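Local coordinates for prolyl oligopeptidase (Novosphingobium capsulatum, PDB 1YR2), which probably hydrolyses oligopeptides on the carboxyl side of proline, and less readily of alanine, as a serine peptidase of the S9A family, at residues I284-G289 / V293-V298; K317-F322 / P339-V344; I343-L348 / R354-V359; L389-D392 / K396-G399. One frame throughout, in Å; residues are numbered along the deposited sequence.

Contact 1: I284-G289 / V293-V298; sequences ITSSEG and VNTVHV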
loop_
_atom_site.group_PDB
_atom_site.type_symbol
_atom_site.label_atom_id
_atom_site.label_comp_id
_atom_site.label_asym_id
_atom_site.label_seq_id
_atom_site.Cartn_x
_atom_site.Cartn_y
_atom_site.Cartn_z
ATOM N N ILE A 284 4.894 -1.546 28.224
ATOM C CA ILE A 284 6.135 -1.716 27.482
ATOM C C ILE A 284 5.993 -2.970 26.608
ATOM O O ILE A 284 5.719 -4.059 27.096
ATOM C CB ILE A 284 7.340 -1.817 28.423
ATOM C CG1 ILE A 284 7.487 -0.506 29.182
ATOM C CG2 ILE A 284 8.603 -2.135 27.623
ATOM C CD1 ILE A 284 8.344 -0.613 30.347
ATOM N N THR A 285 6.196 -2.752 25.315
ATOM C CA THR A 285 6.186 -3.768 24.273
ATOM C C THR A 285 7.609 -4.072 23.877
ATOM O O THR A 285 8.376 -3.160 23.529
ATOM C CB THR A 285 5.420 -3.144 23.089
ATOM O OG1 THR A 285 4.063 -2.954 23.519
ATOM C CG2 THR A 285 5.293 -4.076 21.980
ATOM N N SER A 286 7.938 -5.358 23.802
ATOM C CA SER A 286 9.296 -5.768 23.547
ATOM C C SER A 286 9.343 -6.894 22.506
ATOM O O SER A 286 8.547 -7.846 22.535
ATOM C CB SER A 286 9.964 -6.244 24.852
ATOM O OG SER A 286 9.798 -5.311 25.898
ATOM N N SER A 287 10.306 -6.782 21.610
ATOM C CA SER A 287 10.496 -7.773 20.555
ATOM C C SER A 287 11.956 -7.932 20.208
ATOM O O SER A 287 12.807 -7.154 20.642
ATOM C CB SER A 287 9.687 -7.369 19.315
ATOM O OG SER A 287 10.179 -6.144 18.755
ATOM N N GLU A 288 12.233 -8.927 19.370
ATOM C CA GLU A 288 13.563 -9.218 18.943
ATOM C C GLU A 288 13.473 -9.762 17.538
ATOM O O GLU A 288 12.718 -10.696 17.322
ATOM C CB GLU A 288 14.083 -10.301 19.890
ATOM C CG GLU A 288 15.517 -10.568 19.759
ATOM C CD GLU A 288 16.027 -11.489 20.843
ATOM O OE1 GLU A 288 15.687 -11.292 22.057
ATOM O OE2 GLU A 288 16.793 -12.388 20.454
ATOM N N GLY A 289 14.183 -9.168 16.592
ATOM C CA GLY A 289 14.431 -9.818 15.296
ATOM C C GLY A 289 13.272 -10.086 14.320
ATOM O O GLY A 289 13.059 -11.247 13.915
ATOM N N VAL A 293 5.995 -11.013 16.965
ATOM C CA VAL A 293 5.570 -11.449 18.282
ATOM C C VAL A 293 6.246 -10.563 19.342
ATOM O O VAL A 293 7.292 -9.982 19.091
ATOM C CB VAL A 293 5.803 -12.977 18.577
ATOM C CG1 VAL A 293 5.098 -13.865 17.515
ATOM C CG2 VAL A 293 7.267 -13.382 18.703
ATOM N N ASN A 294 5.639 -10.467 20.516
ATOM C CA ASN A 294 6.147 -9.560 21.533
ATOM C C ASN A 294 5.728 -9.908 22.932
ATOM O O ASN A 294 4.715 -10.578 23.134
ATOM C CB ASN A 294 5.816 -8.087 21.209
ATOM C CG ASN A 294 4.336 -7.787 21.305
ATOM O OD1 ASN A 294 3.589 -8.036 20.344
ATOM N ND2 ASN A 294 3.879 -7.273 22.486
ATOM N N THR A 295 6.520 -9.439 23.898
ATOM C CA THR A 295 6.184 -9.496 25.287
ATOM C C THR A 295 5.536 -8.199 25.692
ATOM O O THR A 295 5.557 -7.225 24.948
ATOM C CB THR A 295 7.425 -9.726 26.181
ATOM O OG1 THR A 295 8.305 -8.596 26.105
ATOM C CG2 THR A 295 8.235 -10.985 25.761
ATOM N N VAL A 296 4.949 -8.213 26.890
ATOM C CA VAL A 296 4.284 -7.038 27.433
ATOM C C VAL A 296 4.599 -6.959 28.896
ATOM O O VAL A 296 4.389 -7.972 29.626
ATOM C CB VAL A 296 2.714 -7.093 27.219
ATOM C CG1 VAL A 296 2.052 -5.803 27.793
ATOM C CG2 VAL A 296 2.360 -7.235 25.748
ATOM N N HIS A 297 5.135 -5.812 29.333
ATOM C CA HIS A 297 5.273 -5.476 30.729
ATOM C C HIS A 297 4.429 -4.233 31.060
ATOM O O HIS A 297 4.206 -3.381 30.179
ATOM C CB HIS A 297 6.724 -5.198 31.099
ATOM C CG HIS A 297 7.605 -6.403 31.052
ATOM N ND1 HIS A 297 7.985 -7.005 29.878
ATOM C CD2 HIS A 297 8.152 -7.145 32.053
ATOM C CE1 HIS A 297 8.750 -8.054 30.156
ATOM N NE2 HIS A 297 8.857 -8.168 31.468
ATOM N N VAL A 298 3.922 -4.151 32.293
ATOM C CA VAL A 298 3.077 -3.015 32.689
ATOM C C VAL A 298 3.544 -2.437 34.023
ATOM O O VAL A 298 4.174 -3.122 34.809
ATOM C CB VAL A 298 1.577 -3.378 32.780
ATOM C CG1 VAL A 298 1.090 -3.831 31.417
ATOM C CG2 VAL A 298 1.308 -4.416 33.850
HETATM O O HOH W 1 7.686 -6.155 27.192
HETATM O O HOH W 2 10.015 -10.612 18.545
#
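Ser286 and Thr295 face each other across a beta hairpin of strands 281-287 and 295-302 in the beta-propeller domain. They are a hydrogen-bonded antiparallel pair, and their side chains lie on the same face as Ile284 and His297. Thr295 OG1 comes within 3.1 Å of Ser286 CB. It sits between its own backbone N and carbonyl carbon (chi1 66°), which turns it to a water shared with Ser286 OG. That water also meets His297 ND1 in the plane of the imidazole and donates to Ile284 O. The water therefore ties three side chains and one carbonyl on this face. Ser286 OG has a further hydrogen bond to His271, and the His297 ring meets Phe261.

Thr285 and Val296 lie on the other face. Here Thr285 CG2 packs 3.5 Å from Asn294 ND2, the two side chains crossing at a slant. Asn294 ND2 also bonds to Trp320 O, in the next sheet. Straight backbone bonds hold the Ile284 and His297 pair, with Ile284 N to His297 O at 2.8 Å. Thr295 O accepts twice, from Ser286 N at 3.2 Å and from Asn294 ND2 at 3.0 Å, and these donors approach from opposite faces of its carbonyl plane.

Contact 2: K317-F322 / P339-V344; sequences KAQWDF and PLKKIV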
loop_
_atom_site.group_PDB
_atom_site.type_symbol
_atom_site.label_atom_id
_atom_site.label_comp_id
_atom_site.label_asym_id
_atom_site.label_seq_id
_atom_site.Cartn_x
_atom_site.Cartn_y
_atom_site.Cartn_z
ATOM N N LYS A 317 5.737 -15.368 22.067
ATOM C CA LYS A 317 4.909 -16.429 21.500
ATOM C C LYS A 317 3.896 -15.889 20.490
ATOM O O LYS A 317 3.593 -16.541 19.498
ATOM C CB LYS A 317 4.100 -17.130 22.607
ATOM C CG LYS A 317 4.860 -18.098 23.486
ATOM C CD LYS A 317 3.917 -18.713 24.552
ATOM C CE LYS A 317 4.642 -19.701 25.480
ATOM N NZ LYS A 317 4.245 -19.552 26.940
ATOM N N ALA A 318 3.386 -14.693 20.739
ATOM C CA ALA A 318 2.333 -14.092 19.914
ATOM C C ALA A 318 2.415 -12.564 19.854
ATOM O O ALA A 318 3.076 -11.951 20.687
ATOM C CB ALA A 318 0.954 -14.541 20.474
ATOM N N GLN A 319 1.756 -11.981 18.846
ATOM C CA GLN A 319 1.467 -10.560 18.763
ATOM C C GLN A 319 0.485 -10.108 19.862
ATOM O O GLN A 319 -0.549 -10.681 20.051
ATOM C CB GLN A 319 0.909 -10.211 17.347
ATOM C CG GLN A 319 0.527 -8.719 17.135
ATOM C CD GLN A 319 -0.529 -8.504 16.052
ATOM O OE1 GLN A 319 -0.350 -8.936 14.944
ATOM N NE2 GLN A 319 -1.658 -7.880 16.409
ATOM N N TRP A 320 0.847 -9.066 20.588
ATOM C CA TRP A 320 0.015 -8.382 21.579
ATOM C C TRP A 320 0.239 -6.886 21.403
ATOM O O TRP A 320 1.187 -6.341 21.977
ATOM C CB TRP A 320 0.431 -8.751 22.989
ATOM C CG TRP A 320 0.045 -10.102 23.378
ATOM C CD1 TRP A 320 0.773 -11.243 23.200
ATOM C CD2 TRP A 320 -1.180 -10.502 23.994
ATOM N NE1 TRP A 320 0.066 -12.325 23.659
ATOM C CE2 TRP A 320 -1.122 -11.899 24.177
ATOM C CE3 TRP A 320 -2.302 -9.811 24.473
ATOM C CZ2 TRP A 320 -2.160 -12.635 24.784
ATOM C CZ3 TRP A 320 -3.329 -10.519 25.019
ATOM C CH2 TRP A 320 -3.258 -11.926 25.193
ATOM N N ASP A 321 -0.590 -6.250 20.584
ATOM C CA ASP A 321 -0.433 -4.833 20.231
ATOM C C ASP A 321 -1.354 -4.016 21.172
ATOM O O ASP A 321 -2.575 -4.235 21.180
ATOM C CB ASP A 321 -0.925 -4.560 18.816
ATOM C CG ASP A 321 0.007 -5.106 17.733
ATOM O OD1 ASP A 321 1.213 -5.331 17.974
ATOM O OD2 ASP A 321 -0.436 -5.303 16.607
ATOM N N PHE A 322 -0.771 -3.099 21.922
ATOM C CA PHE A 322 -1.530 -2.313 22.911
ATOM C C PHE A 322 -2.397 -1.295 22.194
ATOM O O PHE A 322 -1.927 -0.585 21.362
ATOM C CB PHE A 322 -0.537 -1.599 23.820
ATOM C CG PHE A 322 -1.161 -0.664 24.831
ATOM C CD1 PHE A 322 -2.146 -1.083 25.672
ATOM C CD2 PHE A 322 -0.697 0.643 24.921
ATOM C CE1 PHE A 322 -2.699 -0.207 26.576
ATOM C CE2 PHE A 322 -1.223 1.502 25.847
ATOM C CZ PHE A 322 -2.211 1.055 26.681
ATOM N N PRO A 339 -4.616 -16.630 14.272
ATOM C CA PRO A 339 -3.889 -16.068 13.128
ATOM C C PRO A 339 -4.492 -14.781 12.540
ATOM O O PRO A 339 -3.732 -13.933 12.057
ATOM C CB PRO A 339 -3.920 -17.213 12.103
ATOM C CG PRO A 339 -4.082 -18.463 12.945
ATOM C CD PRO A 339 -4.949 -18.056 14.098
ATOM N N LEU A 340 -5.813 -14.648 12.565
ATOM C CA LEU A 340 -6.516 -13.452 12.056
ATOM C C LEU A 340 -6.793 -12.391 13.129
ATOM O O LEU A 340 -7.443 -11.374 12.860
ATOM C CB LEU A 340 -7.819 -13.862 11.388
ATOM C CG LEU A 340 -7.640 -14.718 10.129
ATOM C CD1 LEU A 340 -8.969 -14.856 9.413
ATOM C CD2 LEU A 340 -6.663 -14.086 9.205
ATOM N N LYS A 341 -6.337 -12.678 14.338
ATOM C CA LYS A 341 -6.282 -11.776 15.507
ATOM C C LYS A 341 -7.642 -11.624 16.185
ATOM O O LYS A 341 -8.661 -11.952 15.602
ATOM C CB LYS A 341 -5.673 -10.394 15.232
ATOM C CG LYS A 341 -4.394 -10.280 14.358
ATOM C CD LYS A 341 -3.179 -11.057 14.800
ATOM C CE LYS A 341 -2.209 -11.290 13.583
ATOM N NZ LYS A 341 -1.756 -10.040 12.875
ATOM N N LYS A 342 -7.592 -11.174 17.431
ATOM C CA LYS A 342 -8.735 -10.997 18.309
ATOM C C LYS A 342 -8.456 -9.825 19.263
ATOM O O LYS A 342 -7.354 -9.316 19.353
ATOM C CB LYS A 342 -9.002 -12.309 19.079
ATOM C CG LYS A 342 -7.933 -12.695 20.038
ATOM C CD LYS A 342 -8.099 -14.118 20.588
ATOM C CE LYS A 342 -7.042 -14.421 21.648
ATOM N NZ LYS A 342 -7.083 -15.814 22.100
ATOM N N ILE A 343 -9.473 -9.347 19.934
ATOM C CA ILE A 343 -9.327 -8.284 20.914
ATOM C C ILE A 343 -9.477 -8.831 22.327
ATOM O O ILE A 343 -10.507 -9.401 22.667
ATOM C CB ILE A 343 -10.376 -7.206 20.652
ATOM C CG1 ILE A 343 -10.185 -6.665 19.215
ATOM C CG2 ILE A 343 -10.163 -6.040 21.638
ATOM C CD1 ILE A 343 -11.208 -5.683 18.815
ATOM N N VAL A 344 -8.450 -8.609 23.122
ATOM C CA VAL A 344 -8.378 -9.053 24.507
ATOM C C VAL A 344 -8.351 -7.850 25.462
ATOM O O VAL A 344 -7.562 -6.906 25.307
ATOM C CB VAL A 344 -7.151 -9.949 24.751
ATOM C CG1 VAL A 344 -7.063 -10.375 26.200
ATOM C CG2 VAL A 344 -7.222 -11.192 23.902
#
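This is a side-chain contact between the starts of two non-neighbouring strands and the loop residues just before them, within one four-stranded antiparallel sheet of the beta-propeller domain. Gln319 and Trp320 meet Lys341 and Val344 across the intervening strand 329-334. The nearest CA atoms, those of Gln319 and Lys341, are 8.5 Å apart, too far for backbone pairing.

The polar half is one hydrogen bond, from Lys341 NZ to Gln319 OE1 at 2.7 Å. The ammonium lies 22° out of the plane of the Gln319 carbonyl. The two side chains cross at about a right angle. Gln319 reaches out with CG anti to its backbone N (chi1 179°) and stays extended beyond it. In Lys341 the bend at chi2 helps bring CE to 3.3 Å from Gln319 OE1, and the bend at chi4 (56°) turns NZ to the oxygen. The other end of the amide makes a weak hydrogen bond, from Gln319 NE2 to Val333 O on the intervening strand.

The apolar half is buried. Val344 meets the six-membered end of the Trp320 indole and crosses it obliquely. Its CB and CG1 are each 3.9 Å from Trp320 CZ3, and CG1 lies at the ring edge, in its plane.

Strand 329-334 touches both halves: Phe332 and Ser334 touch Trp320, and Val333 touches Lys341. On the far side of strand 342-347, Phe355 and Thr357 of strand 354-357 pack on Val344.

Contact 3: I343-L348 / R354-V359; sequences IVRVDL and RFDTVV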
loop_
_atom_site.group_PDB
_atom_site.type_symbol
_atom_site.label_atom_id
_atom_site.label_comp_id
_atom_site.label_asym_id
_atom_site.label_seq_id
_atom_site.Cartn_x
_atom_site.Cartn_y
_atom_site.Cartn_z
ATOM N N ILE A 343 -9.473 -9.347 19.934
ATOM C CA ILE A 343 -9.327 -8.284 20.914
ATOM C C ILE A 343 -9.477 -8.831 22.327
ATOM O O ILE A 343 -10.507 -9.401 22.667
ATOM C CB ILE A 343 -10.376 -7.206 20.652
ATOM C CG1 ILE A 343 -10.185 -6.665 19.215
ATOM C CG2 ILE A 343 -10.163 -6.040 21.638
ATOM C CD1 ILE A 343 -11.208 -5.683 18.815
ATOM N N VAL A 344 -8.450 -8.609 23.122
ATOM C CA VAL A 344 -8.378 -9.053 24.507
ATOM C C VAL A 344 -8.351 -7.850 25.462
ATOM O O VAL A 344 -7.562 -6.906 25.307
ATOM C CB VAL A 344 -7.151 -9.949 24.751
ATOM C CG1 VAL A 344 -7.063 -10.375 26.200
ATOM C CG2 VAL A 344 -7.222 -11.192 23.902
ATOM N N ARG A 345 -9.213 -7.933 26.457
ATOM C CA ARG A 345 -9.248 -6.964 27.565
ATOM C C ARG A 345 -8.548 -7.535 28.758
ATOM O O ARG A 345 -8.864 -8.631 29.194
ATOM C CB ARG A 345 -10.657 -6.634 27.919
ATOM C CG ARG A 345 -10.796 -5.537 28.977
ATOM C CD ARG A 345 -12.218 -5.231 29.380
ATOM N NE ARG A 345 -12.773 -6.404 30.058
ATOM C CZ ARG A 345 -14.041 -6.685 30.229
ATOM N NH1 ARG A 345 -15.016 -5.868 29.863
ATOM N NH2 ARG A 345 -14.327 -7.817 30.829
ATOM N N VAL A 346 -7.551 -6.842 29.266
ATOM C CA VAL A 346 -6.886 -7.287 30.494
ATOM C C VAL A 346 -7.289 -6.366 31.643
ATOM O O VAL A 346 -7.119 -5.153 31.562
ATOM C CB VAL A 346 -5.405 -7.218 30.297
ATOM C CG1 VAL A 346 -4.661 -7.694 31.531
ATOM C CG2 VAL A 346 -5.057 -8.049 29.126
ATOM N N ASP A 347 -7.863 -6.932 32.689
ATOM C CA ASP A 347 -8.263 -6.192 33.897
ATOM C C ASP A 347 -7.205 -6.371 34.967
ATOM O O ASP A 347 -6.848 -7.500 35.327
ATOM C CB ASP A 347 -9.598 -6.727 34.379
ATOM C CG ASP A 347 -10.226 -5.860 35.453
ATOM O OD1 ASP A 347 -9.603 -5.684 36.511
ATOM O OD2 ASP A 347 -11.344 -5.323 35.326
ATOM N N LEU A 348 -6.638 -5.254 35.409
ATOM C CA LEU A 348 -5.588 -5.273 36.400
ATOM C C LEU A 348 -6.020 -4.755 37.755
ATOM O O LEU A 348 -5.164 -4.407 38.553
ATOM C CB LEU A 348 -4.445 -4.402 35.879
ATOM C CG LEU A 348 -3.885 -4.839 34.523
ATOM C CD1 LEU A 348 -3.004 -3.750 33.889
ATOM C CD2 LEU A 348 -3.105 -6.106 34.614
ATOM N N ARG A 354 -6.635 -10.434 34.819
ATOM C CA ARG A 354 -7.695 -11.249 34.238
ATOM C C ARG A 354 -7.791 -10.954 32.753
ATOM O O ARG A 354 -7.902 -9.772 32.386
ATOM C CB ARG A 354 -9.045 -10.894 34.884
ATOM C CG ARG A 354 -10.191 -11.854 34.473
ATOM C CD ARG A 354 -11.527 -11.609 35.188
ATOM N NE ARG A 354 -12.456 -12.758 34.997
ATOM C CZ ARG A 354 -13.769 -12.787 35.345
ATOM N NH1 ARG A 354 -14.359 -11.725 35.895
ATOM N NH2 ARG A 354 -14.495 -13.890 35.140
ATOM N N PHE A 355 -7.759 -11.999 31.911
ATOM C CA PHE A 355 -7.798 -11.843 30.444
ATOM C C PHE A 355 -9.184 -12.229 29.986
ATOM O O PHE A 355 -9.707 -13.260 30.420
ATOM C CB PHE A 355 -6.761 -12.749 29.748
ATOM C CG PHE A 355 -5.332 -12.348 30.029
ATOM C CD1 PHE A 355 -4.728 -12.725 31.203
ATOM C CD2 PHE A 355 -4.629 -11.538 29.157
ATOM C CE1 PHE A 355 -3.426 -12.326 31.472
ATOM C CE2 PHE A 355 -3.309 -11.166 29.413
ATOM C CZ PHE A 355 -2.726 -11.546 30.572
ATOM N N ASP A 356 -9.801 -11.390 29.163
ATOM C CA ASP A 356 -11.121 -11.691 28.588
ATOM C C ASP A 356 -11.053 -11.371 27.088
ATOM O O ASP A 356 -10.708 -10.270 26.726
ATOM C CB ASP A 356 -12.247 -10.863 29.241
ATOM C CG ASP A 356 -12.514 -11.239 30.694
ATOM O OD1 ASP A 356 -12.861 -12.407 30.966
ATOM O OD2 ASP A 356 -12.428 -10.417 31.642
ATOM N N THR A 357 -11.383 -12.330 26.228
ATOM C CA THR A 357 -11.455 -12.058 24.804
ATOM C C THR A 357 -12.783 -11.385 24.557
ATOM O O THR A 357 -13.773 -11.991 24.718
ATOM C CB THR A 357 -11.356 -13.359 24.037
ATOM O OG1 THR A 357 -10.039 -13.885 24.248
ATOM C CG2 THR A 357 -11.504 -13.137 22.531
ATOM N N VAL A 358 -12.799 -10.088 24.271
ATOM C CA VAL A 358 -14.074 -9.385 24.149
ATOM C C VAL A 358 -14.597 -9.383 22.719
ATOM O O VAL A 358 -15.808 -9.258 22.475
ATOM C CB VAL A 358 -14.000 -7.952 24.724
ATOM C CG1 VAL A 358 -13.925 -7.983 26.268
ATOM C CG2 VAL A 358 -12.808 -7.158 24.139
ATOM N N VAL A 359 -13.689 -9.540 21.767
ATOM C CA VAL A 359 -14.067 -9.731 20.358
ATOM C C VAL A 359 -13.235 -10.895 19.866
ATOM O O VAL A 359 -12.006 -10.752 19.719
ATOM C CB VAL A 359 -13.782 -8.494 19.470
ATOM C CG1 VAL A 359 -14.293 -8.727 18.039
ATOM C CG2 VAL A 359 -14.454 -7.258 20.030
HETATM O O HOH W 3 -10.748 -8.268 31.291
#
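A beta hairpin with a classic beta bulge joins Ile343 to Val358 and Val359, at the outer edge of a four-stranded propeller sheet. Ile343 O takes a 2.9 Å bond from Val358 N and a weak, longer one from Val359 N. Both valines therefore face one isoleucine. Val359 lies alongside Ile343, with its CG2 3.8 Å from Ile343 CD1, while Val358 crosses it at about a right angle.

Beyond the bulge the register is regular. Arg345 and Asp356 form a hydrogen-bonded pair, with Arg345 N 2.8 Å from Asp356 O. Their side chains run side by side, the guanidinium and carboxylate planes 89° apart. Arg345 NH2 makes a weak salt bridge to Asp356 OD2, 3.3 Å away and at the guanidinium edge. A water accepts from Arg345 NE and lies within bonding reach of Asp356 OD2 and Arg345 O. Val358 CG1 covers one guanidinium face, 4.1 Å above its centre. The bend at chi3 (66°) carries the guanidinium back over that methyl.

The opposite face of the hairpin is largely apolar. Val346 CG2 is 3.5 Å from Phe355 CD2, and Val346 CG1 lies over the ring, offset toward its rim. The ring of Phe355 also rests on Leu312 and Ile313. Four-stranded antiparallel sheets such as this one are the blades of a beta-propeller; here the hairpin supplies the last two strands, and the bulge follows the outermost one.

Contact 4: L389-D392 / K396-G399; sequences LAFD and KPAG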
loop_
_atom_site.group_PDB
_atom_site.type_symbol
_atom_site.label_atom_id
_atom_site.label_comp_id
_atom_site.label_asym_id
_atom_site.label_seq_id
_atom_site.Cartn_x
_atom_site.Cartn_y
_atom_site.Cartn_z
ATOM N N LEU A 389 -15.737 -2.199 12.200
ATOM C CA LEU A 389 -16.787 -2.540 13.124
ATOM C C LEU A 389 -16.613 -1.848 14.465
ATOM O O LEU A 389 -15.498 -1.700 14.979
ATOM C CB LEU A 389 -16.872 -4.073 13.292
ATOM C CG LEU A 389 -17.178 -4.888 12.038
ATOM C CD1 LEU A 389 -17.154 -6.436 12.291
ATOM C CD2 LEU A 389 -18.496 -4.468 11.493
ATOM N N ALA A 390 -17.741 -1.461 15.056
ATOM C CA ALA A 390 -17.762 -0.808 16.360
ATOM C C ALA A 390 -18.221 -1.757 17.418
ATOM O O ALA A 390 -19.100 -2.614 17.191
ATOM C CB ALA A 390 -18.692 0.411 16.344
ATOM N N PHE A 391 -17.631 -1.632 18.600
ATOM C CA PHE A 391 -18.026 -2.470 19.756
ATOM C C PHE A 391 -17.981 -1.615 21.014
ATOM O O PHE A 391 -17.156 -0.701 21.108
ATOM C CB PHE A 391 -17.059 -3.635 19.967
ATOM C CG PHE A 391 -16.930 -4.548 18.807
ATOM C CD1 PHE A 391 -15.994 -4.265 17.796
ATOM C CD2 PHE A 391 -17.754 -5.664 18.659
ATOM C CE1 PHE A 391 -15.839 -5.080 16.718
ATOM C CE2 PHE A 391 -17.607 -6.495 17.517
ATOM C CZ PHE A 391 -16.601 -6.164 16.547
ATOM N N ASP A 392 -18.848 -1.888 21.992
ATOM C CA ASP A 392 -18.627 -1.411 23.354
ATOM C C ASP A 392 -17.303 -1.981 23.866
ATOM O O ASP A 392 -16.832 -2.978 23.392
ATOM C CB ASP A 392 -19.779 -1.860 24.302
ATOM C CG ASP A 392 -21.131 -1.249 23.935
ATOM O OD1 ASP A 392 -21.197 -0.175 23.286
ATOM O OD2 ASP A 392 -22.198 -1.782 24.245
ATOM N N LYS A 396 -19.597 -5.799 23.204
ATOM C CA LYS A 396 -20.935 -5.869 22.639
ATOM C C LYS A 396 -20.954 -5.156 21.253
ATOM O O LYS A 396 -20.576 -4.003 21.156
ATOM C CB LYS A 396 -21.911 -5.184 23.552
ATOM C CG LYS A 396 -23.367 -5.287 23.086
ATOM C CD LYS A 396 -24.314 -4.506 24.067
ATOM C CE LYS A 396 -25.823 -4.732 23.727
ATOM N NZ LYS A 396 -26.337 -3.553 22.917
ATOM N N PRO A 397 -21.373 -5.855 20.197
ATOM C CA PRO A 397 -21.448 -5.254 18.866
ATOM C C PRO A 397 -22.248 -3.967 18.851
ATOM O O PRO A 397 -23.256 -3.850 19.530
ATOM C CB PRO A 397 -22.126 -6.335 18.026
ATOM C CG PRO A 397 -21.815 -7.633 18.716
ATOM C CD PRO A 397 -21.646 -7.298 20.161
ATOM N N ALA A 398 -21.767 -3.002 18.087
ATOM C CA ALA A 398 -22.468 -1.760 17.909
ATOM C C ALA A 398 -22.499 -1.398 16.435
ATOM O O ALA A 398 -22.543 -0.248 16.140
ATOM C CB ALA A 398 -21.799 -0.682 18.716
ATOM N N GLY A 399 -22.480 -2.379 15.536
ATOM C CA GLY A 399 -22.660 -2.177 14.113
ATOM C C GLY A 399 -21.381 -1.797 13.360
ATOM O O GLY A 399 -20.282 -1.773 13.925
HETATM O O HOH W 4 -20.067 -4.569 15.444
#
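Phe391 and Pro397 are paired across a short antiparallel hairpin between strands 385-392 and 397-400 in the beta-propeller domain. They form a non-hydrogen-bonded pair, and Phe391 CD2 comes 3.7 Å from Pro397 CA. The ring is tilted against the proline backbone. Its CG stands anti to the carbonyl carbon of Phe391 (chi1 -59°), which places the ring beside the backbone N. Phe391 CB lies 3.7 Å from Lys396 O. At the turn, Asp392 and Lys396 lie side by side, with Asp392 OD2 3.5 Å from Lys396 CD.

Backbone bonds fix the Phe391 and Pro397 pair from both ends. Asp392 N donates to Lys396 O at 2.9 Å. Ala390 N gives a nearly linear bond to Gly399 O at 2.8 Å. Ala398 N reaches Ala390 O at 2.8 Å but stands well above the carbonyl plane. A water donates to Ala390 O, binds Gly399 N weakly, and sits over one face of the Phe391 ring.

Farther out, Asp394 OD1, in the turn, accepts from Lys396 N. Strand 375-382 backs the hairpin: Phe377 touches Ala390, Ala378 touches Phe391 and Arg375 touches Ala398.

Lys396 NZ is 4.7 Å from Asp392 OD2, so the opposite charges may attract weakly at long range without forming a direct bond.

Contact 1 comes first along the chain and closes the turn of a hairpin between the two inner strands of its sheet, 281-287 and 295-302. Contact 2 then closes a longer loop, from 317-322 to 339-344, spanning strand 329-334 in the next sheet. Contact 3 starts on Ile343 and Val344, where contact 2 ends, and closes the final hairpin of that sheet. Contact 4 follows in series and closes a hairpin in the sheet after it. None lies within another. Asn294 N of contact 1 probably hydrogen-bonds to Ala318 O of contact 2, and Val359 packs on Phe391. These touches tie three successive propeller sheets side to side.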